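Local coordinates for protein linoleate 11-lipoxygenase (Gaeumannomyces graminis, PDB 5FX8) that oxygenates linoleic and alpha-linolenic acids at a catalytic manganese centre, giving 11S- and 13R-hydroperoxy fatty acids, at residues 161-166 and 600-605; 274-279 and 493-498; 394-399 and 596-601. All blocks are in the same frame, centred on the assembly; numbering follows the deposited sequence.

Contact 1. Residues 161-166 and 600-605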
ATOM      1  N   ASP A 161      16.543  -7.677  21.688  1.00 17.34           N
ATOM      2  CA  ASP A 161      16.934  -8.761  20.803  1.00 14.57           C
ATOM      3  C   ASP A 161      15.730  -9.589  20.419  1.00 14.54           C
ATOM      4  O   ASP A 161      15.662 -10.105  19.304  1.00 20.87           O
ATOM      5  CB  ASP A 161      17.994  -9.645  21.462  1.00 16.51           C
ATOM      6  CG  ASP A 161      19.390  -9.024  21.446  1.00 20.72           C
ATOM      7  OD1 ASP A 161      19.755  -8.382  20.450  1.00 20.06           O
ATOM      8  OD2 ASP A 161      20.150  -9.200  22.419  1.00 29.71           O
ATOM      9  N   LEU A 162      14.775  -9.738  21.337  1.00 17.10           N
ATOM     10  CA  LEU A 162      13.567 -10.490  21.020  1.00 13.96           C
ATOM     11  C   LEU A 162      12.778  -9.801  19.920  1.00 14.26           C
ATOM     12  O   LEU A 162      12.192 -10.460  19.059  1.00 21.42           O
ATOM     13  CB  LEU A 162      12.703 -10.675  22.262  1.00 12.38           C
ATOM     14  CG  LEU A 162      11.363 -11.382  22.023  1.00 12.94           C
ATOM     15  CD1 LEU A 162      11.570 -12.820  21.752  1.00 13.34           C
ATOM     16  CD2 LEU A 162      10.440 -11.226  23.173  1.00 12.44           C
ATOM     17  N   LEU A 163      12.755  -8.475  19.927  1.00 13.45           N
ATOM     18  CA  LEU A 163      12.116  -7.770  18.834  1.00 13.03           C
ATOM     19  C   LEU A 163      12.878  -7.964  17.535  1.00 14.23           C
ATOM     20  O   LEU A 163      12.271  -7.979  16.465  1.00 21.62           O
ATOM     21  CB  LEU A 163      11.994  -6.291  19.177  1.00 15.20           C
ATOM     22  CG  LEU A 163      11.464  -5.271  18.169  1.00 15.71           C
ATOM     23  CD1 LEU A 163      10.865  -4.134  18.920  1.00 16.85           C
ATOM     24  CD2 LEU A 163      12.552  -4.737  17.270  1.00 13.60           C
ATOM     25  N   PHE A 164      14.203  -8.095  17.592  1.00 14.16           N
ATOM     26  CA  PHE A 164      14.961  -8.241  16.359  1.00 12.84           C
ATOM     27  C   PHE A 164      14.778  -9.622  15.757  1.00 13.82           C
ATOM     28  O   PHE A 164      14.765  -9.777  14.533  1.00 15.37           O
ATOM     29  CB  PHE A 164      16.444  -7.981  16.596  1.00 12.69           C
ATOM     30  CG  PHE A 164      17.284  -8.294  15.412  1.00 13.97           C
ATOM     31  CD1 PHE A 164      17.273  -7.461  14.302  1.00 12.70           C
ATOM     32  CD2 PHE A 164      18.049  -9.440  15.381  1.00 11.89           C
ATOM     33  CE1 PHE A 164      18.026  -7.756  13.193  1.00 12.57           C
ATOM     34  CE2 PHE A 164      18.801  -9.742  14.287  1.00 13.93           C
ATOM     35  CZ  PHE A 164      18.799  -8.898  13.190  1.00 14.16           C
ATOM     36  N   SER A 165      14.668 -10.643  16.591  1.00 15.00           N
ATOM     37  CA  SER A 165      14.452 -11.976  16.055  1.00 13.48           C
ATOM     38  C   SER A 165      12.998 -12.172  15.625  1.00 12.19           C
ATOM     39  O   SER A 165      12.731 -12.726  14.555  1.00 11.33           O
ATOM     40  CB  SER A 165      14.868 -13.009  17.088  1.00 14.62           C
ATOM     41  OG  SER A 165      14.160 -12.756  18.276  1.00 13.89           O
ATOM     42  N   MET A 166      12.048 -11.693  16.418  1.00 11.60           N
ATOM     43  CA  MET A 166      10.647 -11.912  16.077  1.00 11.80           C
ATOM     44  C   MET A 166      10.213 -11.226  14.779  1.00 12.12           C
ATOM     45  O   MET A 166       9.236 -11.662  14.177  1.00 11.13           O
ATOM     46  CB  MET A 166       9.757 -11.456  17.219  1.00 12.25           C
ATOM     47  CG  MET A 166       9.739 -12.408  18.368  1.00 11.21           C
ATOM     48  SD  MET A 166       9.513 -14.080  17.805  1.00 15.62           S
ATOM     49  CE  MET A 166       7.744 -14.165  17.924  1.00  9.70           C
ATOM     50  N   MET A 600       5.907 -10.607  21.344  1.00 14.36           N
ATOM     51  CA  MET A 600       6.808  -9.675  20.702  1.00 13.48           C
ATOM     52  C   MET A 600       6.788  -8.346  21.425  1.00 15.41           C
ATOM     53  O   MET A 600       5.744  -7.924  21.914  1.00 17.72           O
ATOM     54  CB  MET A 600       6.402  -9.392  19.257  1.00 14.75           C
ATOM     55  CG  MET A 600       6.565 -10.475  18.294  1.00 17.60           C
ATOM     56  SD  MET A 600       6.163  -9.910  16.628  1.00  9.55           S
ATOM     57  CE  MET A 600       6.677 -11.368  15.841  1.00 17.60           C
ATOM     58  N   PRO A 601       7.886  -7.627  21.404  1.00 16.11           N
ATOM     59  CA  PRO A 601       7.923  -6.320  22.059  1.00 16.22           C
ATOM     60  C   PRO A 601       7.367  -5.182  21.225  1.00 17.55           C
ATOM     61  O   PRO A 601       7.644  -4.017  21.522  1.00 19.48           O
ATOM     62  CB  PRO A 601       9.418  -6.116  22.329  1.00 16.71           C
ATOM     63  CG  PRO A 601      10.013  -7.449  22.215  1.00 14.77           C
ATOM     64  CD  PRO A 601       9.235  -8.155  21.186  1.00 15.94           C
ATOM     65  N   PHE A 602       6.606  -5.497  20.179  1.00 15.52           N
ATOM     66  CA  PHE A 602       5.905  -4.483  19.405  1.00 15.01           C
ATOM     67  C   PHE A 602       4.575  -5.038  18.929  1.00 15.70           C
ATOM     68  O   PHE A 602       4.376  -6.247  18.840  1.00 13.65           O
ATOM     69  CB  PHE A 602       6.729  -3.965  18.210  1.00 15.66           C
ATOM     70  CG  PHE A 602       6.967  -4.975  17.124  1.00 16.68           C
ATOM     71  CD1 PHE A 602       7.985  -5.922  17.239  1.00 14.71           C
ATOM     72  CD2 PHE A 602       6.219  -4.943  15.969  1.00 12.45           C
ATOM     73  CE1 PHE A 602       8.223  -6.835  16.239  1.00 12.21           C
ATOM     74  CE2 PHE A 602       6.456  -5.840  14.975  1.00 11.76           C
ATOM     75  CZ  PHE A 602       7.468  -6.801  15.106  1.00 10.68           C
ATOM     76  N   VAL A 603       3.664  -4.122  18.631  1.00 16.63           N
ATOM     77  CA  VAL A 603       2.341  -4.459  18.135  1.00 16.11           C
ATOM     78  C   VAL A 603       2.372  -4.460  16.620  1.00 14.93           C
ATOM     79  O   VAL A 603       2.702  -3.449  16.001  1.00 17.60           O
ATOM     80  CB  VAL A 603       1.291  -3.472  18.646  1.00 15.03           C
ATOM     81  CG1 VAL A 603      -0.003  -3.807  18.051  1.00 13.85           C
ATOM     82  CG2 VAL A 603       1.214  -3.530  20.136  1.00 16.67           C
ATOM     83  N   TRP A 604       2.005  -5.584  16.025  1.00 14.70           N
ATOM     84  CA  TRP A 604       2.079  -5.798  14.592  1.00 12.63           C
ATOM     85  C   TRP A 604       0.661  -5.969  14.062  1.00 12.31           C
ATOM     86  O   TRP A 604      -0.121  -6.741  14.627  1.00 11.06           O
ATOM     87  CB  TRP A 604       2.951  -7.018  14.303  1.00 11.75           C
ATOM     88  CG  TRP A 604       3.126  -7.333  12.870  1.00 12.32           C
ATOM     89  CD1 TRP A 604       3.916  -6.672  11.982  1.00 12.10           C
ATOM     90  CD2 TRP A 604       2.507  -8.393  12.150  1.00 10.73           C
ATOM     91  NE1 TRP A 604       3.817  -7.247  10.754  1.00 11.55           N
ATOM     92  CE2 TRP A 604       2.954  -8.305  10.826  1.00 12.89           C
ATOM     93  CE3 TRP A 604       1.608  -9.401  12.491  1.00 12.19           C
ATOM     94  CZ2 TRP A 604       2.535  -9.194   9.837  1.00 11.55           C
ATOM     95  CZ3 TRP A 604       1.185 -10.287  11.511  1.00 11.52           C
ATOM     96  CH2 TRP A 604       1.653 -10.181  10.205  1.00 11.51           C
ATOM     97  N   THR A 605       0.317  -5.208  13.011  1.00 11.09           N
ATOM     98  CA  THR A 605      -1.054  -5.133  12.533  1.00 10.69           C
ATOM     99  C   THR A 605      -1.138  -5.128  11.022  1.00 11.16           C
ATOM    100  O   THR A 605      -2.093  -4.596  10.461  1.00 10.44           O
ATOM    101  CB  THR A 605      -1.749  -3.874  13.028  1.00 12.63           C
ATOM    102  OG1 THR A 605      -1.048  -2.735  12.532  1.00 14.71           O
ATOM    103  CG2 THR A 605      -1.795  -3.824  14.527  1.00 13.02           C
TER

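Contact 2. Residues 274-279 and 493-498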
ATOM      1  N   ALA A 274      25.309  -4.435  13.989  1.00 16.26           N
ATOM      2  CA  ALA A 274      25.112  -5.642  13.212  1.00 15.38           C
ATOM      3  C   ALA A 274      23.638  -5.836  12.910  1.00 16.63           C
ATOM      4  O   ALA A 274      23.258  -6.178  11.782  1.00 15.65           O
ATOM      5  CB  ALA A 274      25.681  -6.833  13.961  1.00 15.71           C
ATOM      6  N   LYS A 275      22.789  -5.593  13.903  1.00 17.51           N
ATOM      7  CA  LYS A 275      21.374  -5.719  13.649  1.00 13.78           C
ATOM      8  C   LYS A 275      20.910  -4.676  12.656  1.00 12.98           C
ATOM      9  O   LYS A 275      20.036  -4.963  11.845  1.00 17.96           O
ATOM     10  CB  LYS A 275      20.589  -5.622  14.945  1.00 13.16           C
ATOM     11  CG  LYS A 275      20.802  -6.794  15.831  1.00 16.07           C
ATOM     12  CD  LYS A 275      19.871  -6.722  17.002  1.00 15.97           C
ATOM     13  CE  LYS A 275      20.228  -5.624  17.950  1.00 17.36           C
ATOM     14  NZ  LYS A 275      19.176  -5.568  18.977  1.00 18.12           N
ATOM     15  N   ILE A 276      21.491  -3.479  12.682  1.00 12.66           N
ATOM     16  CA  ILE A 276      21.123  -2.467  11.700  1.00 12.69           C
ATOM     17  C   ILE A 276      21.541  -2.894  10.294  1.00 13.82           C
ATOM     18  O   ILE A 276      20.777  -2.734   9.329  1.00 21.24           O
ATOM     19  CB  ILE A 276      21.717  -1.098  12.075  1.00 15.54           C
ATOM     20  CG1 ILE A 276      21.101  -0.589  13.376  1.00 16.37           C
ATOM     21  CG2 ILE A 276      21.391  -0.081  11.009  1.00 14.31           C
ATOM     22  CD1 ILE A 276      21.583   0.749  13.809  1.00 13.19           C
ATOM     23  N   MET A 277      22.741  -3.456  10.144  1.00 14.07           N
ATOM     24  CA  MET A 277      23.153  -3.896   8.816  1.00 15.43           C
ATOM     25  C   MET A 277      22.245  -5.004   8.294  1.00 14.84           C
ATOM     26  O   MET A 277      21.841  -5.001   7.118  1.00 22.14           O
ATOM     27  CB  MET A 277      24.610  -4.347   8.841  1.00 15.27           C
ATOM     28  CG  MET A 277      25.547  -3.241   9.183  1.00 16.44           C
ATOM     29  SD  MET A 277      27.287  -3.694   9.069  1.00 35.95           S
ATOM     30  CE  MET A 277      27.551  -4.648  10.544  1.00 16.73           C
ATOM     31  N   PHE A 278      21.909  -5.958   9.157  1.00 14.27           N
ATOM     32  CA  PHE A 278      20.967  -6.991   8.755  1.00 12.59           C
ATOM     33  C   PHE A 278      19.626  -6.389   8.380  1.00 11.77           C
ATOM     34  O   PHE A 278      18.995  -6.839   7.431  1.00 19.49           O
ATOM     35  CB  PHE A 278      20.803  -8.022   9.864  1.00 11.91           C
ATOM     36  CG  PHE A 278      19.812  -9.113   9.551  1.00 12.95           C
ATOM     37  CD1 PHE A 278      18.457  -8.937   9.773  1.00 10.36           C
ATOM     38  CD2 PHE A 278      20.246 -10.340   9.087  1.00 13.76           C
ATOM     39  CE1 PHE A 278      17.574  -9.925   9.517  1.00 10.00           C
ATOM     40  CE2 PHE A 278      19.353 -11.343   8.828  1.00 11.28           C
ATOM     41  CZ  PHE A 278      18.002 -11.121   9.045  1.00 11.23           C
ATOM     42  N   ASN A 279      19.162  -5.383   9.107  1.00 17.41           N
ATOM     43  CA  ASN A 279      17.858  -4.838   8.763  1.00 11.28           C
ATOM     44  C   ASN A 279      17.884  -4.124   7.415  1.00 12.52           C
ATOM     45  O   ASN A 279      16.868  -4.074   6.713  1.00 11.11           O
ATOM     46  CB  ASN A 279      17.390  -3.914   9.864  1.00 11.66           C
ATOM     47  CG  ASN A 279      16.940  -4.671  11.087  1.00 13.84           C
ATOM     48  OD1 ASN A 279      16.561  -5.823  11.008  1.00 16.91           O
ATOM     49  ND2 ASN A 279      16.982  -4.021  12.226  1.00 15.34           N
ATOM     50  N   LEU A 493      13.100   3.930  11.421  1.00 14.69           N
ATOM     51  CA  LEU A 493      14.413   4.374  11.887  1.00 15.42           C
ATOM     52  C   LEU A 493      14.442   4.417  13.407  1.00 15.85           C
ATOM     53  O   LEU A 493      13.467   4.770  14.054  1.00 15.19           O
ATOM     54  CB  LEU A 493      14.775   5.748  11.293  1.00 12.35           C
ATOM     55  CG  LEU A 493      15.070   5.692   9.786  1.00 14.04           C
ATOM     56  CD1 LEU A 493      15.098   7.028   9.140  1.00 14.67           C
ATOM     57  CD2 LEU A 493      16.365   5.009   9.474  1.00 14.99           C
ATOM     58  N   PRO A 494      15.597   4.123  13.989  1.00 15.86           N
ATOM     59  CA  PRO A 494      16.900   3.974  13.363  1.00 15.24           C
ATOM     60  C   PRO A 494      17.278   2.562  13.062  1.00 15.37           C
ATOM     61  O   PRO A 494      18.298   2.342  12.435  1.00 15.16           O
ATOM     62  CB  PRO A 494      17.823   4.534  14.424  1.00 18.57           C
ATOM     63  CG  PRO A 494      17.174   4.121  15.657  1.00 18.23           C
ATOM     64  CD  PRO A 494      15.722   4.286  15.437  1.00 15.54           C
ATOM     65  N   LEU A 495      16.470   1.611  13.527  1.00 15.39           N
ATOM     66  CA  LEU A 495      16.822   0.208  13.372  1.00 14.23           C
ATOM     67  C   LEU A 495      16.766  -0.270  11.928  1.00 18.80           C
ATOM     68  O   LEU A 495      17.419  -1.260  11.596  1.00 20.31           O
ATOM     69  CB  LEU A 495      15.908  -0.652  14.246  1.00 16.75           C
ATOM     70  CG  LEU A 495      16.613  -1.211  15.492  1.00 20.31           C
ATOM     71  CD1 LEU A 495      17.669  -2.166  15.075  1.00 14.87           C
ATOM     72  CD2 LEU A 495      17.260  -0.124  16.327  1.00 16.54           C
ATOM     73  N   HIS A 496      16.020   0.396  11.058  1.00 13.43           N
ATOM     74  CA  HIS A 496      15.814  -0.074   9.692  1.00 12.75           C
ATOM     75  C   HIS A 496      16.099   0.998   8.656  1.00 11.85           C
ATOM     76  O   HIS A 496      15.167   1.537   8.048  1.00 17.53           O
ATOM     77  CB  HIS A 496      14.381  -0.541   9.491  1.00 14.87           C
ATOM     78  CG  HIS A 496      13.941  -1.584  10.458  1.00 14.95           C
ATOM     79  ND1 HIS A 496      13.246  -1.282  11.605  1.00 18.56           N
ATOM     80  CD2 HIS A 496      14.074  -2.929  10.435  1.00 16.69           C
ATOM     81  CE1 HIS A 496      12.972  -2.398  12.250  1.00 14.58           C
ATOM     82  NE2 HIS A 496      13.465  -3.411  11.562  1.00 20.00           N
ATOM     83  N   PRO A 497      17.366   1.287   8.378  1.00 11.22           N
ATOM     84  CA  PRO A 497      17.690   2.313   7.379  1.00 11.41           C
ATOM     85  C   PRO A 497      17.731   1.789   5.952  1.00 11.66           C
ATOM     86  O   PRO A 497      18.245   0.708   5.664  1.00 11.55           O
ATOM     87  CB  PRO A 497      19.076   2.784   7.823  1.00 11.52           C
ATOM     88  CG  PRO A 497      19.676   1.607   8.419  1.00 14.65           C
ATOM     89  CD  PRO A 497      18.569   0.776   9.044  1.00 13.23           C
ATOM     90  N   ALA A 498      17.171   2.580   5.042  1.00 10.45           N
ATOM     91  CA  ALA A 498      17.236   2.225   3.635  1.00 10.85           C
ATOM     92  C   ALA A 498      18.672   2.169   3.121  1.00 12.93           C
ATOM     93  O   ALA A 498      18.978   1.373   2.237  1.00 12.41           O
ATOM     94  CB  ALA A 498      16.431   3.216   2.822  1.00 11.06           C
TER

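Contact 3. Residues 394-399 and 596-601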
ATOM      1  N   HIS A 394       5.571 -18.994  18.810  1.00 17.73           N
ATOM      2  CA  HIS A 394       4.866 -17.795  18.365  1.00 13.55           C
ATOM      3  C   HIS A 394       5.272 -17.481  16.940  1.00 14.86           C
ATOM      4  O   HIS A 394       6.454 -17.275  16.663  1.00 14.81           O
ATOM      5  CB  HIS A 394       5.182 -16.605  19.258  1.00 15.18           C
ATOM      6  CG  HIS A 394       4.707 -16.765  20.659  1.00 19.46           C
ATOM      7  ND1 HIS A 394       3.375 -16.672  21.003  1.00 22.98           N
ATOM      8  CD2 HIS A 394       5.379 -17.017  21.805  1.00 16.56           C
ATOM      9  CE1 HIS A 394       3.250 -16.862  22.304  1.00 17.74           C
ATOM     10  NE2 HIS A 394       4.449 -17.078  22.811  1.00 17.36           N
ATOM     11  N   PHE A 395       4.293 -17.445  16.048  1.00 16.55           N
ATOM     12  CA  PHE A 395       4.502 -17.134  14.636  1.00 12.66           C
ATOM     13  C   PHE A 395       3.365 -16.203  14.241  1.00 13.56           C
ATOM     14  O   PHE A 395       2.363 -16.625  13.656  1.00 14.44           O
ATOM     15  CB  PHE A 395       4.539 -18.413  13.802  1.00 11.14           C
ATOM     16  CG  PHE A 395       5.094 -18.245  12.417  1.00 11.67           C
ATOM     17  CD1 PHE A 395       5.290 -16.995  11.865  1.00 10.99           C
ATOM     18  CD2 PHE A 395       5.388 -19.353  11.657  1.00 11.72           C
ATOM     19  CE1 PHE A 395       5.764 -16.864  10.616  1.00 10.57           C
ATOM     20  CE2 PHE A 395       5.876 -19.222  10.396  1.00 10.67           C
ATOM     21  CZ  PHE A 395       6.062 -17.988   9.870  1.00 10.11           C
ATOM     22  N   PRO A 396       3.473 -14.919  14.591  1.00 12.25           N
ATOM     23  CA  PRO A 396       2.320 -14.024  14.421  1.00 12.59           C
ATOM     24  C   PRO A 396       1.869 -13.880  12.985  1.00 11.29           C
ATOM     25  O   PRO A 396       0.663 -13.802  12.733  1.00 14.79           O
ATOM     26  CB  PRO A 396       2.831 -12.705  15.004  1.00 10.37           C
ATOM     27  CG  PRO A 396       3.826 -13.093  15.934  1.00  9.93           C
ATOM     28  CD  PRO A 396       4.527 -14.276  15.378  1.00 10.57           C
ATOM     29  N   PHE A 397       2.792 -13.878  12.032  1.00 10.57           N
ATOM     30  CA  PHE A 397       2.366 -13.846  10.644  1.00  9.95           C
ATOM     31  C   PHE A 397       1.529 -15.064  10.298  1.00  9.93           C
ATOM     32  O   PHE A 397       0.500 -14.940   9.654  1.00 16.32           O
ATOM     33  CB  PHE A 397       3.566 -13.744   9.722  1.00  9.47           C
ATOM     34  CG  PHE A 397       3.269 -14.108   8.325  1.00  8.63           C
ATOM     35  CD1 PHE A 397       2.713 -13.190   7.461  1.00  8.68           C
ATOM     36  CD2 PHE A 397       3.536 -15.367   7.864  1.00  7.95           C
ATOM     37  CE1 PHE A 397       2.449 -13.528   6.188  1.00  7.46           C
ATOM     38  CE2 PHE A 397       3.261 -15.700   6.588  1.00  7.27           C
ATOM     39  CZ  PHE A 397       2.720 -14.781   5.751  1.00  7.17           C
ATOM     40  N   TYR A 398       1.959 -16.247  10.711  1.00  9.74           N
ATOM     41  CA  TYR A 398       1.210 -17.453  10.410  1.00  9.79           C
ATOM     42  C   TYR A 398      -0.172 -17.421  11.053  1.00 11.82           C
ATOM     43  O   TYR A 398      -1.144 -17.878  10.457  1.00 15.66           O
ATOM     44  CB  TYR A 398       2.014 -18.659  10.877  1.00 10.27           C
ATOM     45  CG  TYR A 398       1.424 -19.992  10.582  1.00 11.10           C
ATOM     46  CD1 TYR A 398       0.634 -20.191   9.469  1.00 11.98           C
ATOM     47  CD2 TYR A 398       1.654 -21.059  11.424  1.00 11.50           C
ATOM     48  CE1 TYR A 398       0.111 -21.391   9.206  1.00 13.62           C
ATOM     49  CE2 TYR A 398       1.126 -22.263  11.168  1.00 12.52           C
ATOM     50  CZ  TYR A 398       0.356 -22.429  10.060  1.00 14.55           C
ATOM     51  OH  TYR A 398      -0.193 -23.645   9.791  1.00 17.72           O
ATOM     52  N   GLU A 399      -0.296 -16.877  12.256  1.00 16.68           N
ATOM     53  CA  GLU A 399      -1.590 -16.926  12.923  1.00 11.49           C
ATOM     54  C   GLU A 399      -2.562 -15.935  12.302  1.00 10.61           C
ATOM     55  O   GLU A 399      -3.704 -16.282  11.976  1.00 17.38           O
ATOM     56  CB  GLU A 399      -1.405 -16.666  14.422  1.00 14.53           C
ATOM     57  CG  GLU A 399      -0.545 -17.711  15.147  1.00 13.81           C
ATOM     58  CD  GLU A 399       0.367 -17.137  16.256  1.00 23.76           C
ATOM     59  OE1 GLU A 399       0.153 -15.996  16.733  1.00 16.71           O
ATOM     60  OE2 GLU A 399       1.307 -17.852  16.675  1.00 13.88           O
ATOM     61  N   LEU A 596       4.584  -7.879  26.019  1.00 18.72           N
ATOM     62  CA  LEU A 596       4.611  -8.581  24.754  1.00 15.97           C
ATOM     63  C   LEU A 596       3.253  -8.540  24.077  1.00 18.13           C
ATOM     64  O   LEU A 596       2.212  -8.553  24.740  1.00 17.76           O
ATOM     65  CB  LEU A 596       5.019 -10.015  24.949  1.00 15.74           C
ATOM     66  CG  LEU A 596       6.386 -10.229  25.555  1.00 15.51           C
ATOM     67  CD1 LEU A 596       6.603 -11.712  25.662  1.00 17.75           C
ATOM     68  CD2 LEU A 596       7.416  -9.615  24.675  1.00 13.46           C
ATOM     69  N   SER A 597       3.275  -8.492  22.744  1.00 15.06           N
ATOM     70  CA  SER A 597       2.079  -8.647  21.918  1.00 14.90           C
ATOM     71  C   SER A 597       2.342  -9.741  20.905  1.00 14.44           C
ATOM     72  O   SER A 597       3.258  -9.613  20.088  1.00 23.02           O
ATOM     73  CB  SER A 597       1.715  -7.350  21.200  1.00 17.02           C
ATOM     74  OG  SER A 597       0.686  -7.590  20.267  1.00 17.29           O
ATOM     75  N   GLN A 598       1.538 -10.804  20.947  1.00 14.28           N
ATOM     76  CA  GLN A 598       1.826 -12.038  20.211  1.00 12.08           C
ATOM     77  C   GLN A 598       3.243 -12.511  20.471  1.00 13.83           C
ATOM     78  O   GLN A 598       3.909 -13.026  19.581  1.00 21.33           O
ATOM     79  CB  GLN A 598       1.627 -11.878  18.709  1.00 13.46           C
ATOM     80  CG  GLN A 598       0.375 -11.196  18.315  1.00 12.20           C
ATOM     81  CD  GLN A 598       0.346 -10.920  16.843  1.00 13.44           C
ATOM     82  OE1 GLN A 598      -0.258 -11.663  16.077  1.00 14.24           O
ATOM     83  NE2 GLN A 598       1.008  -9.847  16.429  1.00 11.76           N
ATOM     84  N   GLY A 599       3.730 -12.291  21.679  1.00 15.73           N
ATOM     85  CA  GLY A 599       5.050 -12.765  22.037  1.00 14.72           C
ATOM     86  C   GLY A 599       6.175 -11.886  21.572  1.00 14.29           C
ATOM     87  O   GLY A 599       7.290 -12.366  21.429  1.00 14.60           O
ATOM     88  N   MET A 600       5.907 -10.607  21.344  1.00 14.36           N
ATOM     89  CA  MET A 600       6.808  -9.675  20.702  1.00 13.48           C
ATOM     90  C   MET A 600       6.788  -8.346  21.425  1.00 15.41           C
ATOM     91  O   MET A 600       5.744  -7.924  21.914  1.00 17.72           O
ATOM     92  CB  MET A 600       6.402  -9.392  19.257  1.00 14.75           C
ATOM     93  CG  MET A 600       6.565 -10.475  18.294  1.00 17.60           C
ATOM     94  SD  MET A 600       6.163  -9.910  16.628  1.00  9.55           S
ATOM     95  CE  MET A 600       6.677 -11.368  15.841  1.00 17.60           C
ATOM     96  N   PRO A 601       7.886  -7.627  21.404  1.00 16.11           N
ATOM     97  CA  PRO A 601       7.923  -6.320  22.059  1.00 16.22           C
ATOM     98  C   PRO A 601       7.367  -5.182  21.225  1.00 17.55           C
ATOM     99  O   PRO A 601       7.644  -4.017  21.522  1.00 19.48           O
ATOM    100  CB  PRO A 601       9.418  -6.116  22.329  1.00 16.71           C
ATOM    101  CG  PRO A 601      10.013  -7.449  22.215  1.00 14.77           C
ATOM    102  CD  PRO A 601       9.235  -8.155  21.186  1.00 15.94           C
TER
HETATM  103  O   HOH W   1      -1.523 -13.967  16.782  1.00 23.90           O

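Contact 1. Residues 161-166 and 600-605
M166 lays its CB and CG against the M600 side chain from CG to the terminal methyl, M166 CB meeting M600 CE at 3.4 Å and M600 CG at 3.5 Å. The two thioethers differ in shape: M600 runs extended beyond CG, and chi3 (173°) sets CE against M166 CB, whereas M166 is bent at chi2 and chi3 and folds back so that its own CE comes beside M600 CE, 3.6 Å away. One turn back along helix 161-166, the P601 ring rests on the helix surface between two leucines. P601 CG lies 3.8 Å from L163 CB, and P601 CD is 3.9 Å from L162 CD2. L163 CG stands anti to its backbone N (chi1 175°) and reaches F602, where L163 CG to F602 CD1 is 3.7 Å and the two side chains cross at about a right angle. The contact is thus apolar throughout its side chains and almost wholly buried. The backbone of the loop is held by other parts of the chain: P601 O accepts from the amide of N157, a glycosylated asparagine whose sugar also touches the P601 ring, and V603 pairs with K152. P396 of helix 396-420 packs on both methionines, closing that end of the apolar cluster. In the mainly helical lipoxygenase domain, the irregular C-terminal segment after helix 566-587 thus packs on helix 161-166 on its way to V618, a ligand of the manganese.

Contact 2. Residues 274-279 and 493-498
N279 ND2 donates to L495 O at 2.9 Å, fastening helix 268-305, which farther on bears the manganese ligands H290 and H294 of the lipoxygenase helical domain, to the irregular segment 493-498. The bond is moderately bent (N-H...O 154°). L495 O lies close to the amide plane of N279, yet the donor stands well above the carbonyl plane of L495, 47° out of it. N279 CG takes the position beside the backbone N (chi1 -74°), and the amide passes obliquely by the H496 imidazole, N279 CG being 3.4 Å from H496 CD2. Both ring nitrogens are engaged elsewhere: H496 ND1 bonds to V492 O and H496 NE2 to E167 OE1, fixing the ring's rotation and probably favouring a protonated imidazole. The asparagine is therefore flanked by a polar ring and by the methyl end of L495, whose CD1 sits 3.5 Å from N279 ND2.

One helical turn before, I276 supplies the apolar half, its branches parting to different neighbours. I276 CG1 meets L495 CD1 at 4.1 Å, and the side chain crosses L495 at about a right angle; I276 CD1 extends toward P494 O, 3.9 Å off. A cis peptide bond precedes P494. Beyond the pair, P497 O accepts from N280, the next residue of the helix. I276 CG2 turns the other way and abuts the pyrrolidine of P497, 3.5 Å from P497 CG.

Contact 3. Residues 394-399 and 596-601
Q598 and G599 both have positive phi (50° and 81°) and form the corner of a type I' turn whose flanks pair S597 N with M600 O and, weakly, M600 N with S597 O; this turn packs on the start of helix 396-420. It lies in the irregular C-terminal segment, set against the N-terminus of that helix in the lipoxygenase fold. G599 has no side chain, and its CA lies over the centre of one face of the H394 imidazole in a CH-pi contact, 4.2 Å from the ring centroid. H394 CB in turn lies 3.8 Å from the turn carbonyl, Q598 O. P396, the first residue of the helix, is met by the side chains of Q598 and M600: P396 CB meets Q598 OE1 at 3.4 Å, while P396 CG and M600 CE approach tip to tip. In Q598, chi2 (172°) sets CD, and the amide beyond it, beside P396 CB.

F395 occupies the N-cap, and its N-H is taken up by the carboxylate of E399 one turn on, F395 N to E399 OE2 being 3.1 Å in a nearly straight bond met from above the carboxylate plane. That bond steadies the helix start, and a negative group there would suit the helix dipole. Around the contact, Y398 bonds to E375 and also to the backbone N of L235 of the zonadhesin chain, which packs on E399 too; F397 points to the interior, against W472 and V480 of helix 460-481. The other carboxylate oxygen reaches the turn through one water, which donates to both sides: 2.6 Å to E399 OE1 and 2.7 Å to Q598 OE1.

Overall arrangement
Along the chain the segments come in the order 161-166, 274-279, 394-399, 493-498 and finally 596-605, where contacts 1 and 3 share M600 and P601. Contact 2 is nested within the long loop closed by contact 1, whereas contacts 2 and 3 alternate in sequence. The centres of contacts 1 and 3 are about 7 Å apart, those of 1 and 2 about 14 Å, those of 2 and 3 about 21 Å. Helix 161-166 therefore stands in the middle: one side takes the C-terminal loop, the other meets helix 268-305 through the D161–K275 salt bridge and F164. Early, central and late parts of the lipoxygenase domain are thereby joined.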